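PDB 6I60: alpha-rhamnosidase from Dictyoglomus thermophilum, which probably hydrolyses terminal non-reducing alpha-L-rhamnose residues in alpha-L-rhamnosides. Local coordinates for residues Thr67-Ile72 / Trp88-Val93. Sequence-based numbering, arbitrary orientation.
Sequences TAYQVI and WDTGKV
Y69 and V93 form an antiparallel hydrogen-bonded pair: Y69 N gives to V93 O (3.0 Å), and V93 N returns to Y69 O, approaching nearly in line with the carbonyl. Farther along, I72 faces D89 as a non-hydrogen-bonded pair. Between these two pairs the register slips by one residue, and T90 bridges the break. Its OG1 accepts from V71 N (3.3 Å) and donates to G91 O, while T90 N makes a weak bond to V71 O. D89 OD1 takes two donors: G91 N at 3.0 Å, closing an Asx turn, and Q70 NE2 at 3.3 Å, which comes to the syn side but lies 27° out of the carboxylate plane, a bent bond although the amide and carboxylate planes are nearly parallel. The extended Q70 chain, CG anti to the backbone N (chi1 174°), carries the amide there. With an alanine at D89, G91 N and the Q70 amide would probably lose their shared acceptor, and the turn would be freer to shift. Among apolar contacts, V93 CB sits over one face of the Y69 ring, 3.9 Å from its centroid, with V93 CG1 against Y69 CE2. T90 CG2 lies over one face of the W88 indole, toward the rim, and touches V71 CG1 (3.6 Å). K92 methylenes pass A68 CB; its amine salt-bridges D124. Strand 68-74 thus joins strand 112-120 to outermost strand 88-89 and the following loop, an irregular antiparallel sheet edge in the N-terminal immunoglobulin-like domain.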
# COMPACT_ATOMS: atom_id res chain seq x y z
N THR A 67 20.20 0.66 24.73
CA THR A 67 19.75 0.33 26.07
C THR A 67 18.91 1.42 26.72
O THR A 67 18.19 1.14 27.67
CB THR A 67 20.94 0.02 26.98
OG1 THR A 67 21.81 1.16 27.04
CG2 THR A 67 21.71 -1.18 26.46
N ALA A 68 19.00 2.66 26.23
CA ALA A 68 18.22 3.76 26.79
C ALA A 68 18.09 4.85 25.75
O ALA A 68 18.94 4.99 24.86
CB ALA A 68 18.87 4.31 28.07
N TYR A 69 17.01 5.63 25.86
CA TYR A 69 16.78 6.76 24.97
C TYR A 69 16.19 7.92 25.77
O TYR A 69 15.70 7.74 26.89
CB TYR A 69 15.85 6.39 23.81
CG TYR A 69 14.40 6.19 24.21
CD1 TYR A 69 13.50 7.24 24.22
CD2 TYR A 69 13.94 4.93 24.58
CE1 TYR A 69 12.18 7.06 24.60
CE2 TYR A 69 12.63 4.73 24.96
CZ TYR A 69 11.75 5.80 24.97
OH TYR A 69 10.44 5.61 25.34
N GLN A 70 16.24 9.10 25.17
CA GLN A 70 15.62 10.29 25.75
C GLN A 70 15.29 11.25 24.62
O GLN A 70 16.18 11.67 23.88
CB GLN A 70 16.54 10.97 26.77
CG GLN A 70 15.99 12.29 27.29
CD GLN A 70 17.06 13.20 27.84
OE1 GLN A 70 18.22 12.80 27.97
NE2 GLN A 70 16.69 14.42 28.19
N VAL A 71 14.01 11.60 24.49
CA VAL A 71 13.55 12.52 23.45
C VAL A 71 13.03 13.78 24.13
O VAL A 71 12.31 13.70 25.13
CB VAL A 71 12.48 11.87 22.55
CG1 VAL A 71 11.44 11.16 23.39
CG2 VAL A 71 11.83 12.92 21.66
N ILE A 72 13.42 14.93 23.60
CA ILE A 72 13.01 16.23 24.13
C ILE A 72 12.13 16.89 23.08
O ILE A 72 12.51 16.95 21.90
CB ILE A 72 14.23 17.11 24.46
CG1 ILE A 72 14.95 16.56 25.69
CG2 ILE A 72 13.80 18.55 24.64
CD1 ILE A 72 15.77 17.59 26.44
N TRP A 88 7.80 18.23 26.26
CA TRP A 88 8.05 16.84 26.64
C TRP A 88 9.52 16.65 26.98
O TRP A 88 10.40 17.20 26.32
CB TRP A 88 7.65 15.85 25.54
CG TRP A 88 7.38 14.46 26.07
CD1 TRP A 88 7.16 14.11 27.37
CD2 TRP A 88 7.31 13.24 25.32
NE1 TRP A 88 6.95 12.75 27.48
CE2 TRP A 88 7.04 12.20 26.23
CE3 TRP A 88 7.45 12.92 23.96
CZ2 TRP A 88 6.90 10.87 25.83
CZ3 TRP A 88 7.32 11.60 23.57
CH2 TRP A 88 7.05 10.59 24.50
N ASP A 89 9.77 15.83 28.01
CA ASP A 89 11.12 15.42 28.37
C ASP A 89 11.01 14.07 29.07
O ASP A 89 10.66 14.01 30.26
CB ASP A 89 11.80 16.45 29.26
CG ASP A 89 13.29 16.19 29.42
OD1 ASP A 89 13.70 15.01 29.39
OD2 ASP A 89 14.05 17.17 29.58
N THR A 90 11.30 12.99 28.34
CA THR A 90 11.18 11.65 28.90
C THR A 90 12.29 11.34 29.90
O THR A 90 12.10 10.46 30.75
CB THR A 90 11.21 10.61 27.79
OG1 THR A 90 12.52 10.57 27.20
CG2 THR A 90 10.20 10.94 26.72
N GLY A 91 13.42 12.03 29.83
CA GLY A 91 14.56 11.62 30.61
C GLY A 91 15.14 10.33 30.05
O GLY A 91 14.70 9.81 29.02
N LYS A 92 16.15 9.81 30.75
CA LYS A 92 16.78 8.56 30.35
C LYS A 92 15.79 7.42 30.55
O LYS A 92 15.62 6.91 31.66
CB LYS A 92 18.06 8.32 31.14
CG LYS A 92 18.79 7.04 30.76
CD LYS A 92 20.21 7.04 31.31
CE LYS A 92 20.80 5.64 31.30
NZ LYS A 92 22.27 5.67 31.48
N VAL A 93 15.12 7.02 29.47
CA VAL A 93 14.16 5.92 29.50
C VAL A 93 14.91 4.62 29.22
O VAL A 93 15.47 4.45 28.13
CB VAL A 93 13.03 6.14 28.49
CG1 VAL A 93 12.19 4.88 28.36
CG2 VAL A 93 12.18 7.32 28.90